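Long-range contacts in Abbfa_003403 (PDB 4ZXH), which probably makes peptides without the ribosome, as a four-domain synthetase joining condensation, adenylation, peptidyl carrier and thioesterase domains in one chain: residues H526-G531 with A554-V559; G535-R540 with V559-N564; G740-D745 with K953-K958; D895-V900 with V911-G916. All coordinates share one frame; numbering follows the deposited sequence.

Contact 1: H526-G531 with A554-V559; sequences HGITQG and AGAAYV
Ile-528 lays its CG2 methyl on the CB methyl of Ala-556, with 3.9 Å between the two carbons. The same CG2 also grazes Ala-554 CB, at a looser 4.5 Å. Only this branch of the side chain meets the second segment: CG1 sits beside the backbone N (chi1 -61°) and carries CD1 away from it. Ile-528 and Ala-556 both touch Val-534 as well, which ties the methyl packing to strand 533-537, and Ala-556 rests in addition on Ile-551 of helix 543-553.

Further along the loop, backbone takes over from side chains. The CA atoms of Gln-530 and Gly-555 approach to 4.3 Å, a spacing reached where the second segment has no side chain. Gln-530 CG is anti to its backbone N (chi1 -179°), which brings CG to 3.7 Å from Gly-555 O before the chain runs on extended. One backbone hydrogen bond joins the segments, from Gly-531 N to Gly-555 O at 3.0 Å. It is almost straight at the hydrogen (177°), although the donor stands above the carbonyl plane and not on a lone pair.

Both segments begin where a helix stops. Gly-527 and Gly-555, each with positive phi, are the C-prime residues of Schellman motifs that end helices 509-525 and 543-553. The chain then enters strands 533-537 and 557-560, which are parallel neighbours. Two helix-to-strand turns packed side by side at the same end of adjacent parallel strands belong to the layered alpha/beta architecture of the AMP-binding (ANL) fold.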
loop_
_atom_site.group_PDB
_atom_site.type_symbol
_atom_site.label_atom_id
_atom_site.label_comp_id
_atom_site.label_asym_id
_atom_site.label_seq_id
_atom_site.Cartn_x
_atom_site.Cartn_y
_atom_site.Cartn_z
ATOM N N HIS A 526 42.917 -26.563 40.640
ATOM C CA HIS A 526 42.245 -25.641 41.535
ATOM C C HIS A 526 40.767 -25.938 41.682
ATOM O O HIS A 526 39.972 -25.035 41.944
ATOM C CB HIS A 526 42.458 -24.213 41.065
ATOM C CG HIS A 526 43.896 -23.838 41.027
ATOM N ND1 HIS A 526 44.674 -24.007 39.903
ATOM C CD2 HIS A 526 44.730 -23.421 42.002
ATOM C CE1 HIS A 526 45.918 -23.657 40.174
ATOM N NE2 HIS A 526 45.979 -23.303 41.443
ATOM N N GLY A 527 40.404 -27.207 41.517
ATOM C CA GLY A 527 39.129 -27.692 42.007
ATOM C C GLY A 527 38.084 -27.994 40.959
ATOM O O GLY A 527 37.012 -28.474 41.301
ATOM N N ILE A 528 38.384 -27.720 39.693
ATOM C CA ILE A 528 37.415 -27.962 38.620
ATOM C C ILE A 528 37.334 -29.423 38.219
ATOM O O ILE A 528 38.313 -30.025 37.787
ATOM C CB ILE A 528 37.722 -27.130 37.365
ATOM C CG1 ILE A 528 37.659 -25.644 37.703
ATOM C CG2 ILE A 528 36.704 -27.428 36.290
ATOM C CD1 ILE A 528 36.417 -25.279 38.446
ATOM N N THR A 529 36.140 -29.980 38.368
ATOM C CA THR A 529 35.902 -31.399 38.152
ATOM C C THR A 529 34.901 -31.513 37.007
ATOM O O THR A 529 34.233 -30.542 36.692
ATOM C CB THR A 529 35.343 -32.088 39.423
ATOM O OG1 THR A 529 33.914 -31.929 39.478
ATOM C CG2 THR A 529 35.947 -31.478 40.681
ATOM N N GLN A 530 34.793 -32.688 36.396
ATOM C CA GLN A 530 33.835 -32.899 35.323
ATOM C C GLN A 530 32.420 -32.458 35.723
ATOM O O GLN A 530 31.965 -32.703 36.847
ATOM C CB GLN A 530 33.831 -34.369 34.890
ATOM C CG GLN A 530 32.869 -34.648 33.742
ATOM C CD GLN A 530 33.029 -36.037 33.169
ATOM O OE1 GLN A 530 33.933 -36.777 33.561
ATOM N NE2 GLN A 530 32.151 -36.404 32.236
ATOM N N GLY A 531 31.745 -31.765 34.810
ATOM C CA GLY A 531 30.399 -31.302 35.066
ATOM C C GLY A 531 30.297 -29.932 35.711
ATOM O O GLY A 531 29.204 -29.393 35.863
ATOM N N ALA A 554 38.846 -30.104 30.640
ATOM C CA ALA A 554 38.764 -30.412 32.063
ATOM C C ALA A 554 37.391 -30.980 32.377
ATOM O O ALA A 554 37.045 -31.200 33.538
ATOM C CB ALA A 554 39.040 -29.173 32.905
ATOM N N GLY A 555 36.611 -31.208 31.324
ATOM C CA GLY A 555 35.288 -31.793 31.438
ATOM C C GLY A 555 34.206 -30.824 31.880
ATOM O O GLY A 555 33.089 -31.256 32.182
ATOM N N ALA A 556 34.519 -29.525 31.918
ATOM C CA ALA A 556 33.555 -28.539 32.405
ATOM C C ALA A 556 32.785 -27.870 31.266
ATOM O O ALA A 556 33.073 -28.086 30.083
ATOM C CB ALA A 556 34.253 -27.484 33.252
ATOM N N ALA A 557 31.785 -27.079 31.646
ATOM C CA ALA A 557 31.007 -26.276 30.714
ATOM C C ALA A 557 31.273 -24.824 31.063
ATOM O O ALA A 557 31.472 -24.503 32.238
ATOM C CB ALA A 557 29.541 -26.588 30.809
ATOM N N TYR A 558 31.304 -23.940 30.067
ATOM C CA TYR A 558 31.541 -22.544 30.394
ATOM C C TYR A 558 30.259 -21.741 30.326
ATOM O O TYR A 558 29.322 -22.083 29.611
ATOM C CB TYR A 558 32.615 -21.932 29.493
ATOM C CG TYR A 558 32.251 -21.840 28.038
ATOM C CD1 TYR A 558 32.494 -22.895 27.176
ATOM C CD2 TYR A 558 31.676 -20.685 27.524
ATOM C CE1 TYR A 558 32.166 -22.812 25.841
ATOM C CE2 TYR A 558 31.346 -20.582 26.188
ATOM C CZ TYR A 558 31.592 -21.646 25.348
ATOM O OH TYR A 558 31.258 -21.546 24.015
ATOM N N VAL A 559 30.228 -20.680 31.116
ATOM C CA VAL A 559 29.150 -19.707 31.099
ATOM C C VAL A 559 29.705 -18.346 30.684
ATOM O O VAL A 559 30.468 -17.736 31.432
ATOM C CB VAL A 559 28.505 -19.605 32.467
ATOM C CG1 VAL A 559 27.311 -18.669 32.425
ATOM C CG2 VAL A 559 28.117 -20.993 32.946
#

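Contact 2: G535-R540 with V559-N564; sequences GLMLDR and VPLDPN
Gly-535 and Leu-536 pair in parallel with Val-559 and Pro-560, and the two segments, running 37° apart, then leave the sheet as loops. Two backbone hydrogen bonds fix the register: Leu-536 N gives to Val-559 O at 2.9 Å, and Leu-561 N gives to Leu-536 O at 2.8 Å. Both are moderately bent, at 157° about the hydrogen. Leu-536 O also accepts a hydrogen bond from the hydroxyl of Tyr-669, and so is gripped twice.

Leu-561 turns toward the first segment. Its CD1 lies 3.8 Å from Gly-535 CA, where the glycine leaves room for the branch, and it also packs on Leu-570, Ile-573 and Ile-574 of helix 567-577. Met-537 keeps CG anti to the backbone N (chi1 -165°) and bends only at its last torsion, which swings CE back to 4.1 Å from Leu-561 CB. The same side chain slides past Pro-563 in the opposite direction, CG to the proline CB at 3.9 Å. The proline ring in turn lies against a carbonyl, its CD 3.3 Å from Leu-538 O.

Beyond the strand, Asp-562 OD1 accepts from Asn-564 N at 3.1 Å, closing an Asx turn, while OD2 is hydrogen-bonded to Thr-668.

Chemically, the contact divides in two. Backbone bonds hold the C-terminal ends of the two strands of this beta-alpha-beta unit, whereas past Leu-561 methionine and proline carbons replace them; Pro-563 brings no N-H that could continue the pairing, and the Asp-562 carboxylate is met by Asn-564 N and by Thr-668.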
loop_
_atom_site.group_PDB
_atom_site.type_symbol
_atom_site.label_atom_id
_atom_site.label_comp_id
_atom_site.label_asym_id
_atom_site.label_seq_id
_atom_site.Cartn_x
_atom_site.Cartn_y
_atom_site.Cartn_z
ATOM N N GLY A 535 32.530 -19.861 34.863
ATOM C CA GLY A 535 32.321 -18.523 34.337
ATOM C C GLY A 535 33.509 -18.104 33.493
ATOM O O GLY A 535 34.660 -18.349 33.851
ATOM N N LEU A 536 33.234 -17.485 32.357
ATOM C CA LEU A 536 34.299 -17.057 31.465
ATOM C C LEU A 536 34.188 -15.572 31.161
ATOM O O LEU A 536 33.286 -15.149 30.430
ATOM C CB LEU A 536 34.261 -17.861 30.176
ATOM C CG LEU A 536 35.409 -17.584 29.216
ATOM C CD1 LEU A 536 36.745 -17.777 29.919
ATOM C CD2 LEU A 536 35.272 -18.521 28.015
ATOM N N MET A 537 35.104 -14.786 31.725
ATOM C CA MET A 537 35.083 -13.335 31.573
ATOM C C MET A 537 36.399 -12.849 30.965
ATOM O O MET A 537 37.311 -12.452 31.698
ATOM C CB MET A 537 34.832 -12.663 32.928
ATOM C CG MET A 537 34.427 -11.204 32.852
ATOM S SD MET A 537 34.289 -10.383 34.461
ATOM C CE MET A 537 32.821 -11.136 35.135
ATOM N N LEU A 538 36.490 -12.877 29.630
ATOM C CA LEU A 538 37.729 -12.530 28.917
ATOM C C LEU A 538 37.600 -11.373 27.924
ATOM O O LEU A 538 36.501 -11.046 27.484
ATOM C CB LEU A 538 38.254 -13.751 28.157
ATOM C CG LEU A 538 38.651 -14.982 28.973
ATOM C CD1 LEU A 538 39.381 -15.995 28.095
ATOM C CD2 LEU A 538 39.496 -14.593 30.182
ATOM N N ASP A 539 38.736 -10.765 27.579
ATOM C CA ASP A 539 38.833 -9.851 26.435
ATOM C C ASP A 539 39.126 -10.652 25.180
ATOM O O ASP A 539 39.607 -11.781 25.262
ATOM C CB ASP A 539 39.927 -8.804 26.635
ATOM C CG ASP A 539 39.442 -7.581 27.389
ATOM O OD1 ASP A 539 38.239 -7.258 27.283
ATOM O OD2 ASP A 539 40.263 -6.941 28.091
ATOM N N ARG A 540 38.852 -10.076 24.016
ATOM C CA ARG A 540 39.022 -10.824 22.778
ATOM C C ARG A 540 40.488 -10.972 22.400
ATOM O O ARG A 540 41.018 -10.214 21.594
ATOM C CB ARG A 540 38.233 -10.165 21.646
ATOM C CG ARG A 540 36.749 -10.136 21.935
ATOM C CD ARG A 540 35.955 -9.655 20.762
ATOM N NE ARG A 540 36.051 -10.561 19.625
ATOM C CZ ARG A 540 35.430 -11.733 19.530
ATOM N NH1 ARG A 540 34.655 -12.176 20.514
ATOM N NH2 ARG A 540 35.589 -12.469 18.437
ATOM N N VAL A 559 30.228 -20.680 31.116
ATOM C CA VAL A 559 29.150 -19.707 31.099
ATOM C C VAL A 559 29.705 -18.346 30.684
ATOM O O VAL A 559 30.468 -17.736 31.432
ATOM C CB VAL A 559 28.505 -19.605 32.467
ATOM C CG1 VAL A 559 27.311 -18.669 32.425
ATOM C CG2 VAL A 559 28.117 -20.993 32.946
ATOM N N PRO A 560 29.348 -17.878 29.479
ATOM C CA PRO A 560 29.908 -16.620 28.967
ATOM C C PRO A 560 29.524 -15.395 29.795
ATOM O O PRO A 560 28.345 -15.061 29.901
ATOM C CB PRO A 560 29.313 -16.519 27.560
ATOM C CG PRO A 560 28.985 -17.908 27.190
ATOM C CD PRO A 560 28.529 -18.559 28.465
ATOM N N LEU A 561 30.520 -14.733 30.371
ATOM C CA LEU A 561 30.312 -13.443 31.015
ATOM C C LEU A 561 31.120 -12.374 30.283
ATOM O O LEU A 561 32.247 -12.059 30.660
ATOM C CB LEU A 561 30.702 -13.508 32.487
ATOM C CG LEU A 561 29.945 -14.579 33.267
ATOM C CD1 LEU A 561 30.734 -15.025 34.456
ATOM C CD2 LEU A 561 28.592 -14.051 33.687
ATOM N N ASP A 562 30.555 -11.853 29.201
ATOM C CA ASP A 562 31.231 -10.838 28.409
ATOM C C ASP A 562 31.388 -9.595 29.269
ATOM O O ASP A 562 30.390 -9.038 29.731
ATOM C CB ASP A 562 30.438 -10.544 27.133
ATOM C CG ASP A 562 31.189 -9.656 26.154
ATOM O OD1 ASP A 562 32.062 -8.857 26.571
ATOM O OD2 ASP A 562 30.891 -9.756 24.947
ATOM N N PRO A 563 32.641 -9.161 29.493
ATOM C CA PRO A 563 32.954 -8.064 30.428
ATOM C C PRO A 563 32.508 -6.682 29.951
ATOM O O PRO A 563 32.554 -5.733 30.743
ATOM C CB PRO A 563 34.480 -8.119 30.539
ATOM C CG PRO A 563 34.933 -8.759 29.278
ATOM C CD PRO A 563 33.859 -9.766 28.931
ATOM N N ASN A 564 32.081 -6.558 28.696
ATOM C CA ASN A 564 31.564 -5.277 28.217
ATOM C C ASN A 564 30.080 -5.117 28.491
ATOM O O ASN A 564 29.557 -4.000 28.440
ATOM C CB ASN A 564 31.869 -5.102 26.732
ATOM C CG ASN A 564 33.348 -5.250 26.431
ATOM O OD1 ASN A 564 33.760 -6.153 25.704
ATOM N ND2 ASN A 564 34.155 -4.339 26.964
#

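Contact 3: G740-D745 with K953-K958; sequences GGEALD and KKLDRK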
loop_
_atom_site.group_PDB
_atom_site.type_symbol
_atom_site.label_atom_id
_atom_site.label_comp_id
_atom_site.label_asym_id
_atom_site.label_seq_id
_atom_site.Cartn_x
_atom_site.Cartn_y
_atom_site.Cartn_z
ATOM N N GLY A 740 23.131 -13.840 9.807
ATOM C CA GLY A 740 22.147 -14.478 10.670
ATOM C C GLY A 740 21.741 -13.641 11.866
ATOM O O GLY A 740 22.309 -12.577 12.096
ATOM N N GLY A 741 20.752 -14.121 12.623
ATOM C CA GLY A 741 20.324 -13.469 13.853
ATOM C C GLY A 741 19.081 -12.614 13.692
ATOM O O GLY A 741 18.263 -12.490 14.607
ATOM N N GLU A 742 18.957 -12.010 12.516
ATOM C CA GLU A 742 17.784 -11.242 12.136
ATOM C C GLU A 742 17.404 -11.523 10.686
ATOM O O GLU A 742 18.168 -12.136 9.941
ATOM C CB GLU A 742 18.032 -9.757 12.337
ATOM C CG GLU A 742 17.704 -9.284 13.726
ATOM C CD GLU A 742 17.867 -7.788 13.883
ATOM O OE1 GLU A 742 18.734 -7.186 13.198
ATOM O OE2 GLU A 742 17.090 -7.214 14.673
ATOM N N ALA A 743 16.220 -11.084 10.285
ATOM C CA ALA A 743 15.766 -11.316 8.923
ATOM C C ALA A 743 16.692 -10.619 7.933
ATOM O O ALA A 743 17.221 -9.539 8.211
ATOM C CB ALA A 743 14.339 -10.840 8.748
ATOM N N LEU A 744 16.919 -11.261 6.795
ATOM C CA LEU A 744 17.685 -10.643 5.730
ATOM C C LEU A 744 16.707 -9.987 4.760
ATOM O O LEU A 744 15.905 -10.671 4.112
ATOM C CB LEU A 744 18.565 -11.673 5.019
ATOM C CG LEU A 744 19.390 -11.200 3.822
ATOM C CD1 LEU A 744 20.332 -10.106 4.236
ATOM C CD2 LEU A 744 20.178 -12.354 3.254
ATOM N N ASP A 745 16.748 -8.659 4.692
ATOM C CA ASP A 745 15.883 -7.915 3.783
ATOM C C ASP A 745 16.503 -7.880 2.394
ATOM O O ASP A 745 17.716 -8.034 2.245
ATOM C CB ASP A 745 15.616 -6.485 4.291
ATOM C CG ASP A 745 16.887 -5.735 4.668
ATOM O OD1 ASP A 745 17.730 -6.295 5.407
ATOM O OD2 ASP A 745 17.069 -4.597 4.190
ATOM N N LYS A 953 24.101 -7.438 18.914
ATOM C CA LYS A 953 24.078 -6.620 17.690
ATOM C C LYS A 953 22.851 -6.962 16.835
ATOM O O LYS A 953 22.964 -7.207 15.636
ATOM C CB LYS A 953 25.381 -6.770 16.864
ATOM C CG LYS A 953 26.675 -6.394 17.626
ATOM C CD LYS A 953 26.392 -5.163 18.453
ATOM C CE LYS A 953 27.548 -4.696 19.318
ATOM N NZ LYS A 953 27.071 -3.464 20.039
ATOM N N LYS A 954 21.685 -6.987 17.481
ATOM C CA LYS A 954 20.389 -7.053 16.809
ATOM C C LYS A 954 19.630 -5.785 17.137
ATOM O O LYS A 954 19.872 -5.182 18.181
ATOM C CB LYS A 954 19.558 -8.259 17.264
ATOM C CG LYS A 954 20.105 -9.621 16.928
ATOM C CD LYS A 954 19.223 -10.668 17.546
ATOM C CE LYS A 954 19.877 -12.038 17.539
ATOM N NZ LYS A 954 19.126 -12.975 18.428
ATOM N N LEU A 955 18.697 -5.389 16.275
ATOM C CA LEU A 955 17.833 -4.241 16.561
ATOM C C LEU A 955 17.001 -4.499 17.813
ATOM O O LEU A 955 16.332 -5.543 17.940
ATOM C CB LEU A 955 16.905 -3.940 15.381
ATOM C CG LEU A 955 17.531 -3.401 14.098
ATOM C CD1 LEU A 955 16.499 -3.405 12.995
ATOM C CD2 LEU A 955 18.044 -2.008 14.321
ATOM N N ASP A 956 17.040 -3.546 18.733
ATOM C CA ASP A 956 16.306 -3.664 19.982
ATOM C C ASP A 956 14.936 -2.977 19.912
ATOM O O ASP A 956 14.719 -1.938 20.542
ATOM C CB ASP A 956 17.141 -3.082 21.118
ATOM C CG ASP A 956 16.619 -3.478 22.489
ATOM O OD1 ASP A 956 15.660 -4.293 22.533
ATOM O OD2 ASP A 956 17.163 -2.967 23.508
ATOM N N ARG A 957 14.017 -3.572 19.155
ATOM C CA ARG A 957 12.692 -2.985 18.906
ATOM C C ARG A 957 11.930 -2.505 20.164
ATOM O O ARG A 957 11.238 -1.487 20.115
ATOM C CB ARG A 957 11.831 -3.986 18.109
ATOM C CG ARG A 957 12.245 -4.091 16.631
ATOM C CD ARG A 957 11.402 -5.079 15.849
ATOM N NE ARG A 957 11.737 -5.123 14.425
ATOM C CZ ARG A 957 12.852 -5.663 13.935
ATOM N NH1 ARG A 957 13.759 -6.190 14.758
ATOM N NH2 ARG A 957 13.068 -5.664 12.622
ATOM N N LYS A 958 12.070 -3.212 21.285
ATOM C CA LYS A 958 11.418 -2.787 22.533
ATOM C C LYS A 958 11.928 -1.415 23.031
ATOM O O LYS A 958 11.251 -0.729 23.812
ATOM C CB LYS A 958 11.609 -3.853 23.627
#
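Gly-741 begins the contact: its carbonyl O lies 3.4 Å from Lys-954 CE, beside the aliphatic part of that extended side chain. It is the methylenes that do the touching here, and the lysine also leans on Phe-671.

Next comes Glu-742, which carries most of the contact. Its side chain sets out toward the second segment and stays extended beyond CG, crossing that of Lys-954 at a slant with CG to CG at 4.0 Å. The carboxylate therefore arrives at the backbone just after the lysine, where OE2 accepts a hydrogen bond from Leu-955 N at 2.9 Å. This bond is bent, 133° at the hydrogen, and the donor comes from above the carboxylate plane. OE2 also sits 3.4 Å from Leu-955 CB, while the leucine also packs on Val-897 and Phe-947. From another direction Arg-957 offers NH1 to the same oxygen at 3.5 Å; the carboxylate oxygen lies at the edge of the guanidinium, near its plane, in a weak, long salt bridge.

The segment ends at Asp-745, the N-cap of helix 746-753, which takes no part in the contact.

The Lys-Leu-Asp-Arg run of the second segment is consistent with the A10 core motif of adenylation domains, placed here against a loop of the large AMP-binding part. One carboxylate oxygen takes a backbone N-H and, weakly, an arginine, beside lysine methylenes; the contact buries a modest 203 Å², and the nearby guanidinium would probably stabilise the negative charge of Glu-742.

Contact 4: D895-V900 with V911-G916; sequences DAVVLV and VAYVTG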
loop_
_atom_site.group_PDB
_atom_site.type_symbol
_atom_site.label_atom_id
_atom_site.label_comp_id
_atom_site.label_asym_id
_atom_site.label_seq_id
_atom_site.Cartn_x
_atom_site.Cartn_y
_atom_site.Cartn_z
ATOM N N ASP A 895 18.497 3.430 6.963
ATOM C CA ASP A 895 17.826 2.319 7.625
ATOM C C ASP A 895 16.416 2.741 8.038
ATOM O O ASP A 895 16.106 3.931 8.095
ATOM C CB ASP A 895 18.626 1.839 8.833
ATOM C CG ASP A 895 18.378 0.372 9.170
ATOM O OD1 ASP A 895 17.664 -0.328 8.412
ATOM O OD2 ASP A 895 18.911 -0.085 10.209
ATOM N N ALA A 896 15.556 1.762 8.302
ATOM C CA ALA A 896 14.178 2.049 8.669
ATOM C C ALA A 896 13.620 0.890 9.480
ATOM O O ALA A 896 13.942 -0.266 9.236
ATOM C CB ALA A 896 13.315 2.309 7.416
ATOM N N VAL A 897 12.799 1.211 10.465
ATOM C CA VAL A 897 12.111 0.198 11.236
ATOM C C VAL A 897 10.676 0.673 11.397
ATOM O O VAL A 897 10.434 1.847 11.705
ATOM C CB VAL A 897 12.783 -0.025 12.614
ATOM C CG1 VAL A 897 11.827 -0.691 13.588
ATOM C CG2 VAL A 897 14.044 -0.837 12.470
ATOM N N VAL A 898 9.726 -0.220 11.165
ATOM C CA VAL A 898 8.319 0.130 11.272
ATOM C C VAL A 898 7.678 -0.745 12.331
ATOM O O VAL A 898 7.837 -1.967 12.307
ATOM C CB VAL A 898 7.584 -0.041 9.922
ATOM C CG1 VAL A 898 6.121 0.310 10.061
ATOM C CG2 VAL A 898 8.227 0.819 8.852
ATOM N N LEU A 899 6.972 -0.131 13.273
ATOM C CA LEU A 899 6.292 -0.907 14.315
ATOM C C LEU A 899 4.817 -0.570 14.370
ATOM O O LEU A 899 4.387 0.498 13.914
ATOM C CB LEU A 899 6.909 -0.660 15.705
ATOM C CG LEU A 899 8.429 -0.785 15.875
ATOM C CD1 LEU A 899 8.857 -0.419 17.304
ATOM C CD2 LEU A 899 8.923 -2.167 15.486
ATOM N N VAL A 900 4.042 -1.485 14.938
ATOM C CA VAL A 900 2.663 -1.179 15.266
ATOM C C VAL A 900 2.616 -0.747 16.730
ATOM O O VAL A 900 3.223 -1.402 17.581
ATOM C CB VAL A 900 1.737 -2.392 15.024
ATOM C CG1 VAL A 900 0.318 -2.078 15.472
ATOM C CG2 VAL A 900 1.762 -2.803 13.553
ATOM N N VAL A 911 4.130 3.174 12.955
ATOM C CA VAL A 911 5.199 4.163 13.205
ATOM C C VAL A 911 6.432 3.841 12.389
ATOM O O VAL A 911 6.891 2.691 12.376
ATOM C CB VAL A 911 5.646 4.176 14.676
ATOM C CG1 VAL A 911 6.502 5.402 14.980
ATOM C CG2 VAL A 911 4.457 4.121 15.573
ATOM N N ALA A 912 7.004 4.837 11.737
ATOM C CA ALA A 912 8.238 4.600 11.000
ATOM C C ALA A 912 9.396 5.352 11.619
ATOM O O ALA A 912 9.366 6.585 11.704
ATOM C CB ALA A 912 8.074 5.001 9.540
ATOM N N TYR A 913 10.412 4.616 12.057
ATOM C CA TYR A 913 11.669 5.226 12.519
ATOM C C TYR A 913 12.700 5.209 11.376
ATOM O O TYR A 913 12.842 4.187 10.676
ATOM C CB TYR A 913 12.219 4.489 13.747
ATOM C CG TYR A 913 11.237 4.343 14.888
ATOM C CD1 TYR A 913 11.226 5.251 15.952
ATOM C CD2 TYR A 913 10.330 3.305 14.907
ATOM C CE1 TYR A 913 10.320 5.131 17.004
ATOM C CE2 TYR A 913 9.419 3.167 15.946
ATOM C CZ TYR A 913 9.419 4.081 16.993
ATOM O OH TYR A 913 8.506 3.935 18.018
ATOM N N VAL A 914 13.398 6.327 11.155
ATOM C CA VAL A 914 14.378 6.377 10.065
ATOM C C VAL A 914 15.693 7.047 10.474
ATOM O O VAL A 914 15.701 7.924 11.343
ATOM C CB VAL A 914 13.806 7.105 8.835
ATOM C CG1 VAL A 914 12.650 6.301 8.225
ATOM C CG2 VAL A 914 13.342 8.491 9.216
ATOM N N THR A 915 16.800 6.609 9.865
ATOM C CA THR A 915 18.111 7.277 10.017
ATOM C C THR A 915 18.653 7.639 8.659
ATOM O O THR A 915 18.359 6.963 7.681
ATOM C CB THR A 915 19.199 6.404 10.693
ATOM O OG1 THR A 915 19.267 5.134 10.027
ATOM C CG2 THR A 915 18.910 6.171 12.122
ATOM N N GLY A 916 19.484 8.671 8.610
ATOM C CA GLY A 916 20.098 9.090 7.367
ATOM C C GLY A 916 20.845 10.395 7.502
ATOM O O GLY A 916 20.713 11.085 8.512
#
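Asp-895 to Leu-899 pair residue by residue with Thr-915 back to Val-911, the strand axes 4.7 Å apart and antiparallel at 164°. Five backbone hydrogen bonds carry the register. Val-897 and Tyr-913 form a reciprocal pair, with Tyr-913 N to Val-897 O at 2.8 Å, and Leu-899 and Val-911 form another, with Val-911 N to Leu-899 O at 2.9 Å. At the Asp-895 end a single longer bond runs from Thr-915 N to Asp-895 O at 3.3 Å.

CA-H...O contacts fill the non-hydrogen-bonded positions: Ala-896 CA lies 3.2 Å from Tyr-913 O.

Apolar packing differs on the two faces. Ala-896, Val-898, Ala-912 and Val-914 share one, where Ala-896 CB meets Val-914 CG1 at 4.1 Å and helix 880-888 covers the alanines and Val-898. On the other, Leu-899 crosses Tyr-913 at about a right angle, CD1 to CE2 at 3.9 Å. With CG anti to its carbonyl carbon (chi1 -53°), Tyr-913 leans toward the partner strand and brings the edge of its ring to Val-897 O, CD2 lying 3.5 Å from it. The ring's hydroxyl is hydrogen-bonded to Pro-961 O, and Phe-960 packs edge-to-face with it.

The chemistry is that of a buried hairpin: most of the facing backbone groups bond to one another, Thr-915 is also bonded to Thr-894, Glu-884 takes the outward N-H of Val-898, and mostly hydrocarbon remains for the two faces.

Contacts 1 and 2 interlock along the chain, their segments alternating and sharing Val-559; with centres about 16 Å apart, they join the same two parallel strands, 533-537 and 557-560, first at the entry turns and then at the exit. Contact 3 follows, its centre about 23 Å from that of contact 2, and brings residues 953-958 back to the AMP-binding part. The hairpin of contact 4 lies in the chain between the two segments of contact 3; their centres are about 13 Å apart, and Leu-955 CD1 meets Val-897 CG2 at 3.6 Å. Contact 3 therefore links the AMP-binding region to the C-terminal domain, whereas contacts 1 and 4, about 46 Å apart between centres, lie in different domains.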